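Local coordinates for protein short chain dehydrogenase/reductase (Acinetobacter baumannii, PDB 4IUY) that probably catalyses NAD(P)(H)-dependent oxidation or reduction of a still undefined substrate, as a tetrameric short-chain dehydrogenase/reductase with a Rossmann fold, at residues I30-A35 against I54-R59; Q78-A83 against S97-E102; L84-R89 against W141-E146. All coordinates share one frame; numbering follows the deposited sequence.

Contact 1. Residues I30-A35 against I54-R59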
ATOM      1  N   ILE D  30     -10.462  26.008 -15.711  1.00 45.51           N
ATOM      2  CA  ILE D  30      -9.644  24.817 -15.606  1.00 48.06           C
ATOM      3  C   ILE D  30      -8.278  25.021 -16.274  1.00 46.65           C
ATOM      4  O   ILE D  30      -8.203  25.298 -17.471  1.00 42.28           O
ATOM      5  CB  ILE D  30     -10.320  23.623 -16.294  1.00 48.03           C
ATOM      6  CG1 ILE D  30     -11.813  23.557 -15.943  1.00 41.93           C
ATOM      7  CG2 ILE D  30      -9.589  22.321 -15.907  1.00 51.12           C
ATOM      8  CD1 ILE D  30     -12.110  23.335 -14.462  1.00 39.94           C
ATOM      9  N   LEU D  31      -7.199  24.898 -15.505  1.00 41.71           N
ATOM     10  CA  LEU D  31      -5.856  25.003 -16.072  1.00 42.25           C
ATOM     11  C   LEU D  31      -5.316  23.607 -16.371  1.00 42.69           C
ATOM     12  O   LEU D  31      -5.247  22.763 -15.490  1.00 42.94           O
ATOM     13  CB  LEU D  31      -4.905  25.754 -15.142  1.00 48.93           C
ATOM     14  CG  LEU D  31      -3.424  25.850 -15.545  1.00 52.30           C
ATOM     15  CD1 LEU D  31      -3.261  26.346 -16.980  1.00 52.73           C
ATOM     16  CD2 LEU D  31      -2.695  26.809 -14.610  1.00 49.40           C
ATOM     17  N   ILE D  32      -4.972  23.367 -17.627  1.00 39.64           N
ATOM     18  CA  ILE D  32      -4.526  22.062 -18.085  1.00 45.25           C
ATOM     19  C   ILE D  32      -3.138  22.164 -18.675  1.00 49.06           C
ATOM     20  O   ILE D  32      -2.959  22.820 -19.698  1.00 46.10           O
ATOM     21  CB  ILE D  32      -5.478  21.505 -19.158  1.00 41.63           C
ATOM     22  CG1 ILE D  32      -6.906  21.491 -18.610  1.00 41.99           C
ATOM     23  CG2 ILE D  32      -5.050  20.092 -19.611  1.00 41.04           C
ATOM     24  CD1 ILE D  32      -7.956  21.240 -19.664  1.00 45.64           C
ATOM     25  N   THR D  33      -2.156  21.544 -18.016  1.00 42.00           N
ATOM     26  CA  THR D  33      -0.810  21.471 -18.579  1.00 45.87           C
ATOM     27  C   THR D  33      -0.701  20.250 -19.491  1.00 46.54           C
ATOM     28  O   THR D  33      -1.469  19.295 -19.372  1.00 49.40           O
ATOM     29  CB  THR D  33       0.247  21.362 -17.473  1.00 53.79           C
ATOM     30  OG1 THR D  33       0.101  20.091 -16.812  1.00 53.95           O
ATOM     31  CG2 THR D  33       0.090  22.500 -16.447  1.00 39.56           C
ATOM     32  N   GLY D  34       0.302  20.242 -20.354  1.00 52.69           N
ATOM     33  CA  GLY D  34       0.460  19.145 -21.285  1.00 49.81           C
ATOM     34  C   GLY D  34      -0.741  19.016 -22.213  1.00 51.51           C
ATOM     35  O   GLY D  34      -1.109  17.916 -22.603  1.00 53.50           O
ATOM     36  N   ALA D  35      -1.350  20.143 -22.571  1.00 44.73           N
ATOM     37  CA  ALA D  35      -2.604  20.132 -23.320  1.00 42.72           C
ATOM     38  C   ALA D  35      -2.472  19.632 -24.756  1.00 47.15           C
ATOM     39  O   ALA D  35      -3.472  19.313 -25.396  1.00 45.15           O
ATOM     40  CB  ALA D  35      -3.236  21.501 -23.315  1.00 41.23           C
ATOM     41  N   ILE D  54     -11.498  27.378 -20.205  1.00 45.01           N
ATOM     42  CA  ILE D  54     -10.326  26.548 -20.440  1.00 50.61           C
ATOM     43  C   ILE D  54      -9.030  27.360 -20.525  1.00 53.80           C
ATOM     44  O   ILE D  54      -8.941  28.316 -21.287  1.00 51.37           O
ATOM     45  CB  ILE D  54     -10.511  25.751 -21.777  1.00 46.74           C
ATOM     46  CG1 ILE D  54     -11.722  24.831 -21.674  1.00 46.89           C
ATOM     47  CG2 ILE D  54      -9.292  24.935 -22.103  1.00 43.13           C
ATOM     48  CD1 ILE D  54     -11.613  23.860 -20.502  1.00 41.40           C
ATOM     49  N   VAL D  55      -8.040  26.994 -19.719  1.00 42.95           N
ATOM     50  CA  VAL D  55      -6.680  27.508 -19.908  1.00 45.74           C
ATOM     51  C   VAL D  55      -5.737  26.357 -20.269  1.00 50.96           C
ATOM     52  O   VAL D  55      -5.512  25.436 -19.476  1.00 46.41           O
ATOM     53  CB  VAL D  55      -6.131  28.225 -18.664  1.00 43.75           C
ATOM     54  CG1 VAL D  55      -4.732  28.790 -18.979  1.00 46.91           C
ATOM     55  CG2 VAL D  55      -7.069  29.338 -18.236  1.00 44.68           C
ATOM     56  N   ILE D  56      -5.207  26.378 -21.478  1.00 55.04           N
ATOM     57  CA  ILE D  56      -4.371  25.270 -21.916  1.00 47.64           C
ATOM     58  C   ILE D  56      -2.962  25.734 -22.203  1.00 51.67           C
ATOM     59  O   ILE D  56      -2.741  26.835 -22.736  1.00 53.74           O
ATOM     60  CB  ILE D  56      -4.952  24.586 -23.156  1.00 48.88           C
ATOM     61  CG1 ILE D  56      -5.467  25.616 -24.156  1.00 44.02           C
ATOM     62  CG2 ILE D  56      -6.098  23.660 -22.758  1.00 45.42           C
ATOM     63  CD1 ILE D  56      -5.957  25.006 -25.425  1.00 44.35           C
ATOM     64  N   CYS D  57      -1.988  24.929 -21.799  1.00 49.66           N
ATOM     65  CA  CYS D  57      -0.629  25.229 -22.219  1.00 55.84           C
ATOM     66  C   CYS D  57       0.184  24.024 -22.641  1.00 52.47           C
ATOM     67  O   CYS D  57      -0.141  22.886 -22.301  1.00 55.55           O
ATOM     68  CB  CYS D  57       0.106  26.112 -21.200  1.00 63.27           C
ATOM     69  SG  CYS D  57      -0.165  25.803 -19.495  1.00 63.19           S
ATOM     70  N   ALA D  58       1.194  24.299 -23.466  1.00 54.49           N
ATOM     71  CA  ALA D  58       2.117  23.290 -23.979  1.00 60.11           C
ATOM     72  C   ALA D  58       3.369  24.029 -24.465  1.00 61.35           C
ATOM     73  O   ALA D  58       3.373  25.261 -24.504  1.00 62.69           O
ATOM     74  CB  ALA D  58       1.463  22.516 -25.120  1.00 53.85           C
ATOM     75  N   ARG D  59       4.421  23.295 -24.838  1.00 65.66           N
ATOM     76  CA  ARG D  59       5.661  23.941 -25.288  1.00 73.45           C
ATOM     77  C   ARG D  59       5.446  24.687 -26.592  1.00 73.67           C
ATOM     78  O   ARG D  59       5.877  25.835 -26.741  1.00 76.17           O
ATOM     79  CB  ARG D  59       6.792  22.926 -25.468  1.00 86.80           C
ATOM     80  CG  ARG D  59       8.195  23.550 -25.456  1.00 97.50           C
ATOM     81  CD  ARG D  59       9.288  22.569 -25.891  1.00108.03           C
ATOM     82  NE  ARG D  59       8.872  21.171 -25.777  1.00118.08           N
ATOM     83  CZ  ARG D  59       8.922  20.453 -24.658  1.00121.40           C
ATOM     84  NH1 ARG D  59       9.368  20.999 -23.531  1.00121.61           N
ATOM     85  NH2 ARG D  59       8.514  19.187 -24.664  1.00119.10           N
TER

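Contact 2. Residues Q78-A83 against S97-E102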
ATOM      1  N   GLN D  78     -14.717  30.479 -22.614  1.00 55.68           N
ATOM      2  CA  GLN D  78     -13.449  31.203 -22.702  1.00 48.64           C
ATOM      3  C   GLN D  78     -12.268  30.240 -22.874  1.00 51.43           C
ATOM      4  O   GLN D  78     -12.218  29.176 -22.220  1.00 46.27           O
ATOM      5  CB  GLN D  78     -13.238  32.047 -21.442  1.00 52.34           C
ATOM      6  CG  GLN D  78     -14.291  33.122 -21.265  1.00 56.66           C
ATOM      7  CD  GLN D  78     -14.352  34.007 -22.490  1.00 75.65           C
ATOM      8  OE1 GLN D  78     -15.330  33.962 -23.256  1.00 71.24           O
ATOM      9  NE2 GLN D  78     -13.298  34.807 -22.702  1.00 84.44           N
ATOM     10  N   VAL D  79     -11.343  30.572 -23.777  1.00 49.14           N
ATOM     11  CA  VAL D  79     -10.113  29.779 -23.923  1.00 51.10           C
ATOM     12  C   VAL D  79      -8.880  30.683 -23.928  1.00 49.41           C
ATOM     13  O   VAL D  79      -8.789  31.615 -24.703  1.00 62.72           O
ATOM     14  CB  VAL D  79     -10.084  28.944 -25.222  1.00 49.64           C
ATOM     15  CG1 VAL D  79      -8.862  28.067 -25.246  1.00 46.42           C
ATOM     16  CG2 VAL D  79     -11.305  28.088 -25.337  1.00 46.70           C
ATOM     17  N   TYR D  80      -7.925  30.390 -23.062  1.00 51.44           N
ATOM     18  CA  TYR D  80      -6.660  31.099 -23.062  1.00 52.98           C
ATOM     19  C   TYR D  80      -5.572  30.074 -23.387  1.00 47.39           C
ATOM     20  O   TYR D  80      -5.596  28.971 -22.878  1.00 46.09           O
ATOM     21  CB  TYR D  80      -6.403  31.734 -21.704  1.00 48.25           C
ATOM     22  CG  TYR D  80      -7.394  32.813 -21.329  1.00 57.71           C
ATOM     23  CD1 TYR D  80      -7.125  34.154 -21.598  1.00 50.91           C
ATOM     24  CD2 TYR D  80      -8.613  32.491 -20.705  1.00 53.71           C
ATOM     25  CE1 TYR D  80      -8.032  35.158 -21.257  1.00 56.23           C
ATOM     26  CE2 TYR D  80      -9.540  33.495 -20.363  1.00 51.49           C
ATOM     27  CZ  TYR D  80      -9.237  34.831 -20.635  1.00 63.45           C
ATOM     28  OH  TYR D  80     -10.135  35.845 -20.298  1.00 65.23           O
ATOM     29  N   THR D  81      -4.693  30.396 -24.325  1.00 51.93           N
ATOM     30  CA  THR D  81      -3.574  29.514 -24.626  1.00 52.94           C
ATOM     31  C   THR D  81      -2.246  30.165 -24.211  1.00 48.71           C
ATOM     32  O   THR D  81      -2.107  31.373 -24.240  1.00 59.50           O
ATOM     33  CB  THR D  81      -3.550  29.120 -26.099  1.00 51.22           C
ATOM     34  OG1 THR D  81      -3.333  30.283 -26.906  1.00 59.72           O
ATOM     35  CG2 THR D  81      -4.860  28.461 -26.477  1.00 50.19           C
ATOM     36  N   PHE D  82      -1.304  29.349 -23.765  1.00 67.41           N
ATOM     37  CA  PHE D  82       0.023  29.811 -23.388  1.00 58.79           C
ATOM     38  C   PHE D  82       1.104  28.833 -23.834  1.00 62.10           C
ATOM     39  O   PHE D  82       1.058  27.640 -23.525  1.00 62.31           O
ATOM     40  CB  PHE D  82       0.123  29.989 -21.876  1.00 52.36           C
ATOM     41  CG  PHE D  82      -0.721  31.100 -21.334  1.00 55.90           C
ATOM     42  CD1 PHE D  82      -0.301  32.429 -21.454  1.00 52.51           C
ATOM     43  CD2 PHE D  82      -1.928  30.830 -20.695  1.00 47.81           C
ATOM     44  CE1 PHE D  82      -1.075  33.478 -20.940  1.00 51.25           C
ATOM     45  CE2 PHE D  82      -2.706  31.871 -20.173  1.00 57.40           C
ATOM     46  CZ  PHE D  82      -2.277  33.202 -20.302  1.00 50.27           C
ATOM     47  N   ALA D  83       2.096  29.353 -24.535  1.00 64.90           N
ATOM     48  CA  ALA D  83       3.279  28.580 -24.869  1.00 73.50           C
ATOM     49  C   ALA D  83       4.291  28.728 -23.741  1.00 75.48           C
ATOM     50  O   ALA D  83       4.598  29.850 -23.332  1.00 80.67           O
ATOM     51  CB  ALA D  83       3.878  29.082 -26.169  1.00 72.08           C
ATOM     52  N   SER D  97       0.073  35.658 -13.613  1.00 62.14           N
ATOM     53  CA  SER D  97      -0.073  37.111 -13.515  1.00 60.54           C
ATOM     54  C   SER D  97      -0.963  37.646 -14.641  1.00 71.32           C
ATOM     55  O   SER D  97      -1.869  38.451 -14.411  1.00 56.89           O
ATOM     56  CB  SER D  97       1.285  37.828 -13.629  1.00 61.89           C
ATOM     57  OG  SER D  97       2.118  37.623 -12.508  1.00 75.55           O
ATOM     58  N   SER D  98      -0.727  37.151 -15.851  1.00 55.30           N
ATOM     59  CA  SER D  98      -1.472  37.597 -17.022  1.00 72.27           C
ATOM     60  C   SER D  98      -2.957  37.297 -16.843  1.00 63.91           C
ATOM     61  O   SER D  98      -3.800  38.148 -17.149  1.00 67.99           O
ATOM     62  CB  SER D  98      -0.914  36.959 -18.294  1.00 55.22           C
ATOM     63  OG  SER D  98      -1.699  37.299 -19.413  1.00102.45           O
ATOM     64  N   LEU D  99      -3.270  36.109 -16.312  1.00 63.06           N
ATOM     65  CA  LEU D  99      -4.652  35.735 -16.029  1.00 52.21           C
ATOM     66  C   LEU D  99      -5.282  36.634 -14.967  1.00 62.00           C
ATOM     67  O   LEU D  99      -6.421  37.086 -15.122  1.00 53.90           O
ATOM     68  CB  LEU D  99      -4.747  34.269 -15.612  1.00 50.21           C
ATOM     69  CG  LEU D  99      -4.469  33.260 -16.739  1.00 52.43           C
ATOM     70  CD1 LEU D  99      -4.387  31.791 -16.242  1.00 48.57           C
ATOM     71  CD2 LEU D  99      -5.512  33.419 -17.846  1.00 51.02           C
ATOM     72  N   GLU D 100      -4.562  36.883 -13.880  1.00 53.91           N
ATOM     73  CA  GLU D 100      -5.058  37.801 -12.860  1.00 55.35           C
ATOM     74  C   GLU D 100      -5.435  39.178 -13.416  1.00 60.96           C
ATOM     75  O   GLU D 100      -6.429  39.781 -12.989  1.00 61.61           O
ATOM     76  CB  GLU D 100      -4.029  37.983 -11.752  1.00 58.21           C
ATOM     77  CG  GLU D 100      -3.718  36.735 -11.002  1.00 74.17           C
ATOM     78  CD  GLU D 100      -2.604  36.923  -9.989  1.00 86.10           C
ATOM     79  OE1 GLU D 100      -2.246  38.098  -9.706  1.00 74.78           O
ATOM     80  OE2 GLU D 100      -2.108  35.886  -9.472  1.00 92.42           O
ATOM     81  N   ALA D 101      -4.636  39.688 -14.350  1.00 58.17           N
ATOM     82  CA  ALA D 101      -4.882  41.024 -14.884  1.00 71.08           C
ATOM     83  C   ALA D 101      -6.163  41.080 -15.715  1.00 74.58           C
ATOM     84  O   ALA D 101      -6.725  42.152 -15.918  1.00 88.31           O
ATOM     85  CB  ALA D 101      -3.690  41.511 -15.691  1.00 70.75           C
ATOM     86  N   GLU D 102      -6.627  39.922 -16.177  1.00 70.34           N
ATOM     87  CA  GLU D 102      -7.884  39.827 -16.917  1.00 69.05           C
ATOM     88  C   GLU D 102      -9.027  39.451 -15.976  1.00 72.43           C
ATOM     89  O   GLU D 102     -10.095  39.044 -16.423  1.00 75.87           O
ATOM     90  CB  GLU D 102      -7.795  38.786 -18.034  1.00 71.96           C
ATOM     91  CG  GLU D 102      -6.624  38.954 -18.973  1.00 77.57           C
ATOM     92  CD  GLU D 102      -6.973  38.600 -20.395  1.00 82.82           C
ATOM     93  OE1 GLU D 102      -8.180  38.561 -20.716  1.00 77.23           O
ATOM     94  OE2 GLU D 102      -6.041  38.355 -21.189  1.00 95.62           O
TER

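Contact 3. Residues L84-R89 against W141-E146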
ATOM      1  N   LEU D  84       4.766  27.601 -23.212  1.00 63.42           N
ATOM      2  CA  LEU D  84       5.806  27.611 -22.184  1.00 67.90           C
ATOM      3  C   LEU D  84       6.422  26.227 -21.962  1.00 62.18           C
ATOM      4  O   LEU D  84       5.851  25.224 -22.364  1.00 63.65           O
ATOM      5  CB  LEU D  84       5.238  28.169 -20.866  1.00 74.55           C
ATOM      6  CG  LEU D  84       3.937  27.598 -20.273  1.00 70.22           C
ATOM      7  CD1 LEU D  84       4.131  26.282 -19.548  1.00 66.62           C
ATOM      8  CD2 LEU D  84       3.291  28.627 -19.360  1.00 75.92           C
ATOM      9  N   ASP D  85       7.579  26.177 -21.308  1.00 61.32           N
ATOM     10  CA  ASP D  85       8.118  24.915 -20.823  1.00 67.14           C
ATOM     11  C   ASP D  85       7.597  24.700 -19.403  1.00 66.42           C
ATOM     12  O   ASP D  85       7.722  25.588 -18.560  1.00 63.36           O
ATOM     13  CB  ASP D  85       9.641  24.915 -20.822  1.00 69.47           C
ATOM     14  CG  ASP D  85      10.217  23.625 -20.240  1.00 82.18           C
ATOM     15  OD1 ASP D  85       9.447  22.660 -20.045  1.00 89.07           O
ATOM     16  OD2 ASP D  85      11.432  23.574 -19.950  1.00 90.27           O
ATOM     17  N   VAL D  86       7.002  23.536 -19.138  1.00 73.56           N
ATOM     18  CA  VAL D  86       6.440  23.263 -17.811  1.00 75.77           C
ATOM     19  C   VAL D  86       7.502  23.314 -16.700  1.00 74.19           C
ATOM     20  O   VAL D  86       7.161  23.464 -15.529  1.00 77.30           O
ATOM     21  CB  VAL D  86       5.657  21.912 -17.751  1.00 85.53           C
ATOM     22  CG1 VAL D  86       4.168  22.158 -17.567  1.00 78.61           C
ATOM     23  CG2 VAL D  86       5.916  21.068 -18.988  1.00 89.77           C
ATOM     24  N   ASN D  87       8.779  23.216 -17.077  1.00 72.32           N
ATOM     25  CA  ASN D  87       9.897  23.324 -16.131  1.00 68.02           C
ATOM     26  C   ASN D  87      10.377  24.738 -15.831  1.00 67.38           C
ATOM     27  O   ASN D  87      11.238  24.936 -14.968  1.00 67.77           O
ATOM     28  CB  ASN D  87      11.070  22.486 -16.617  1.00 76.61           C
ATOM     29  CG  ASN D  87      10.870  21.014 -16.325  1.00 78.45           C
ATOM     30  OD1 ASN D  87      11.024  20.579 -15.178  1.00 85.69           O
ATOM     31  ND2 ASN D  87      10.483  20.243 -17.350  1.00 54.50           N
ATOM     32  N   ASP D  88       9.817  25.704 -16.563  1.00 65.05           N
ATOM     33  CA  ASP D  88      10.123  27.126 -16.424  1.00 69.32           C
ATOM     34  C   ASP D  88       9.155  27.770 -15.425  1.00 67.10           C
ATOM     35  O   ASP D  88       8.028  28.143 -15.773  1.00 59.97           O
ATOM     36  CB  ASP D  88      10.000  27.779 -17.813  1.00 69.35           C
ATOM     37  CG  ASP D  88      10.492  29.209 -17.860  1.00 77.71           C
ATOM     38  OD1 ASP D  88      10.570  29.869 -16.807  1.00 85.73           O
ATOM     39  OD2 ASP D  88      10.811  29.677 -18.977  1.00 78.72           O
ATOM     40  N   ARG D  89       9.608  27.912 -14.183  1.00 49.34           N
ATOM     41  CA  ARG D  89       8.767  28.462 -13.122  1.00 52.94           C
ATOM     42  C   ARG D  89       8.320  29.911 -13.396  1.00 54.30           C
ATOM     43  O   ARG D  89       7.182  30.285 -13.091  1.00 51.90           O
ATOM     44  CB  ARG D  89       9.465  28.394 -11.772  1.00 49.53           C
ATOM     45  CG  ARG D  89       8.637  29.006 -10.668  1.00 53.35           C
ATOM     46  CD  ARG D  89       9.415  29.165  -9.372  1.00 50.50           C
ATOM     47  NE  ARG D  89       9.804  27.881  -8.792  1.00 54.00           N
ATOM     48  CZ  ARG D  89       9.031  27.149  -7.999  1.00 51.18           C
ATOM     49  NH1 ARG D  89       7.789  27.531  -7.730  1.00 50.46           N
ATOM     50  NH2 ARG D  89       9.489  26.010  -7.504  1.00 47.16           N
ATOM     51  N   TRP D 141       4.967  19.926  -9.325  1.00 38.78           N
ATOM     52  CA  TRP D 141       5.204  20.552  -8.031  1.00 42.37           C
ATOM     53  C   TRP D 141       5.345  22.082  -8.158  1.00 48.81           C
ATOM     54  O   TRP D 141       4.700  22.834  -7.427  1.00 59.10           O
ATOM     55  CB  TRP D 141       6.422  19.927  -7.336  1.00 44.17           C
ATOM     56  CG  TRP D 141       6.955  20.728  -6.166  1.00 47.05           C
ATOM     57  CD1 TRP D 141       6.429  20.802  -4.909  1.00 40.85           C
ATOM     58  CD2 TRP D 141       8.128  21.555  -6.159  1.00 42.15           C
ATOM     59  NE1 TRP D 141       7.197  21.631  -4.122  1.00 47.94           N
ATOM     60  CE2 TRP D 141       8.249  22.099  -4.864  1.00 43.01           C
ATOM     61  CE3 TRP D 141       9.090  21.878  -7.118  1.00 42.89           C
ATOM     62  CZ2 TRP D 141       9.294  22.969  -4.503  1.00 48.39           C
ATOM     63  CZ3 TRP D 141      10.124  22.744  -6.768  1.00 44.45           C
ATOM     64  CH2 TRP D 141      10.217  23.280  -5.464  1.00 49.17           C
ATOM     65  N   GLN D 142       6.180  22.533  -9.088  1.00 41.45           N
ATOM     66  CA  GLN D 142       6.326  23.969  -9.374  1.00 45.50           C
ATOM     67  C   GLN D 142       4.984  24.619  -9.713  1.00 47.47           C
ATOM     68  O   GLN D 142       4.616  25.665  -9.138  1.00 44.55           O
ATOM     69  CB  GLN D 142       7.296  24.201 -10.539  1.00 47.82           C
ATOM     70  CG  GLN D 142       8.750  23.803 -10.278  1.00 49.35           C
ATOM     71  CD  GLN D 142       9.600  23.770 -11.562  1.00 54.60           C
ATOM     72  OE1 GLN D 142       9.273  23.058 -12.525  1.00 58.63           O
ATOM     73  NE2 GLN D 142      10.704  24.510 -11.563  1.00 46.39           N
ATOM     74  N   CYS D 143       4.251  23.995 -10.633  1.00 41.67           N
ATOM     75  CA  CYS D 143       2.960  24.538 -11.059  1.00 50.78           C
ATOM     76  C   CYS D 143       1.992  24.614  -9.896  1.00 50.73           C
ATOM     77  O   CYS D 143       1.270  25.598  -9.749  1.00 51.76           O
ATOM     78  CB  CYS D 143       2.339  23.713 -12.188  1.00 41.98           C
ATOM     79  SG  CYS D 143       3.259  23.820 -13.700  1.00 55.61           S
ATOM     80  N   ALA D 144       1.969  23.561  -9.090  1.00 40.45           N
ATOM     81  CA  ALA D 144       1.097  23.533  -7.924  1.00 46.59           C
ATOM     82  C   ALA D 144       1.447  24.695  -7.004  1.00 47.21           C
ATOM     83  O   ALA D 144       0.572  25.446  -6.582  1.00 47.39           O
ATOM     84  CB  ALA D 144       1.219  22.177  -7.161  1.00 39.37           C
ATOM     85  N   GLN D 145       2.730  24.847  -6.706  1.00 42.38           N
ATOM     86  CA  GLN D 145       3.151  25.950  -5.856  1.00 51.24           C
ATOM     87  C   GLN D 145       2.645  27.278  -6.411  1.00 51.24           C
ATOM     88  O   GLN D 145       2.036  28.063  -5.685  1.00 55.12           O
ATOM     89  CB  GLN D 145       4.674  26.012  -5.711  1.00 44.69           C
ATOM     90  CG  GLN D 145       5.273  25.078  -4.681  1.00 52.26           C
ATOM     91  CD  GLN D 145       6.740  25.379  -4.491  1.00 55.07           C
ATOM     92  OE1 GLN D 145       7.431  25.768  -5.437  1.00 57.40           O
ATOM     93  NE2 GLN D 145       7.220  25.246  -3.268  1.00 50.41           N
ATOM     94  N   GLU D 146       2.882  27.516  -7.701  1.00 50.49           N
ATOM     95  CA  GLU D 146       2.509  28.802  -8.278  1.00 51.42           C
ATOM     96  C   GLU D 146       0.997  28.989  -8.321  1.00 45.82           C
ATOM     97  O   GLU D 146       0.512  30.041  -7.954  1.00 51.35           O
ATOM     98  CB  GLU D 146       3.136  29.010  -9.668  1.00 46.42           C
ATOM     99  CG  GLU D 146       4.659  29.025  -9.675  1.00 47.19           C
ATOM    100  CD  GLU D 146       5.257  30.136  -8.804  1.00 60.09           C
ATOM    101  OE1 GLU D 146       4.649  31.231  -8.681  1.00 62.67           O
ATOM    102  OE2 GLU D 146       6.349  29.908  -8.240  1.00 50.91           O
TER

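Contact 1. Residues I30-A35 against I54-R59
Leu31 holds its CG anti to the backbone N (chi1 175°), and Val55 turns its CG1 the same way (chi1 -177°). These torsions bring the two branches together on one face of the sheet, where Leu31 CD1 lies 3.5 Å from Val55 CG1. The two side chains cross obliquely. Leu31 CD1 also touches the sulfur of Cys57. On the other face, Ile32 CB packs more loosely against Ile56 CG2. Ala35 CB comes back over Ile56 and touches its CB at 3.5 Å and its CG2.

Strand segments 30-32 and 54-58 run parallel, 12° apart, with axes 4.8 Å apart at closest approach. They belong to the first and last elements of a right-handed beta-alpha-beta crossover, the opening unit of the Rossmann fold, with helix 38-49 between them. That helix covers the face bearing Ile30, Ile32 and Ile54 through Phe47, Ile43 and Ala44.

The backbone ladder starts with Val55 N donating to Ile30 O at 2.8 Å. Ile32 N gives a bond of the same length to Val55 O. Cys57 N then reaches Ile32 O at 3.1 Å. Past the strand the chain turns at Gly34, whose phi is positive. Ala35 N comes back to donate to Cys57 O at 3.0 Å, so the start of the loop stays tied to the end of strand 53-58. Thr33 points its CB away from this strand, and its OG1 bonds to the backbone N of Asn112.

Contact 2. Residues Q78-A83 against S97-E102
Tyr80 lays one face of its ring under the CD2 methyl of Leu99. This is a CH-pi contact, with Leu99 CD2 4.2 Å from the centroid of the Tyr80 ring and 19° off the ring normal. It joins strand 79-83, the outermost strand on its side of the Rossmann sheet in this chain, to helix 89-101, which leads on to strand 108-111 beyond strand 29-32. Strand 79-83 and helix segment 97-101 run nearly antiparallel, at 154°, and their axes come no nearer than 11.2 Å. Long side chains bridge the distance.

The same Leu99 methyl serves two rings. It meets Phe82 at the ring edge, in plane, with Leu99 CD2 4.0 Å from Phe82 CE2. Both aromatic side chains leave the strand toward the helix, and CG anti to the carbonyl carbon (chi1 -65° in Tyr80) carries each ring to Leu99. Ser98 OG lies near the Phe82 edge as well, at CE1. Leu99 is buried and also packs on Val55 and Ile106, so this side of the contact continues into the core.

The outer end is polar and more exposed. Glu102 follows the helix, and its chain bends at chi2 to bring the carboxylate beside the phenol. The Tyr80 ring and the Glu102 carboxylate are nearly perpendicular. Tyr80 OH gives Glu102 OE1 a weak hydrogen bond of 3.4 Å, and OE1 lies near the plane of the ring at its edge.

Contact 3. Residues L84-R89 against W141-E146
Gln145 OE1 accepts two bonds from Arg89. Both terminal nitrogens, Arg89 NH1 and NH2, stand 2.9 Å from Gln145 OE1, an end-on grip on one atom. The oxygen sits a little out of the guanidinium plane. Glu146 holds a second edge: its OE2 forms a salt bridge with Arg89 NH1 at 2.8 Å. This bond lies in the guanidinium plane and uses the anti lone pair of the carboxylate. The guanidinium and carboxylate planes are 73° apart. The Arg89 chain stays extended until a bend at chi3 turns the guanidinium onto the helix.

There the arginine sits as a knob in a hole made by Trp141, Gln142, Gln145 and Glu146. Gln142 CG covers one face of the guanidinium, 3.6 Å from Arg89 NH2. Trp141 CZ3 lies at its edge, with ring and guanidinium nearly perpendicular. Gln142 NE2 adds a weak bond to Asn87 O.

The second subunit covers the same groups. Its Asp126 forms a salt bridge with Arg89 NH2 and accepts from Gln142 NE2. Gln145 NE2 bonds to the backbone O of Tyr124 of that subunit, and Trp129 of the same subunit stacks on Trp141.

Before Arg89 the chain makes an Asx turn, Asp85 OD1 accepting from Asn87 N, and Asp88 N-caps helix 89-101. Segment 84-89 links strand 79-83 to that helix and rests on helix 126-153 at a subunit interface.

Along the chain, contact 1 closes before contacts 2 and 3 begin, while the segments of those two alternate. Contacts 1 and 2 lie about 11 Å apart between centres and share the parallel sheet, in which strand 79-83 neighbours strand 53-58. Ile54 probably bonds through its backbone to Gln78 and Tyr80. The centre of contact 3 is about 12 Å from that of contact 1 and about 15 Å from that of contact 2. It takes over where strand 79-83 ends, with Ala58 O probably bonded to Leu84 N and Val86 packed on Thr33. Together they run from the first strands of the Rossmann sheet, through its edge, to helix 126-153 and the neighbouring subunit.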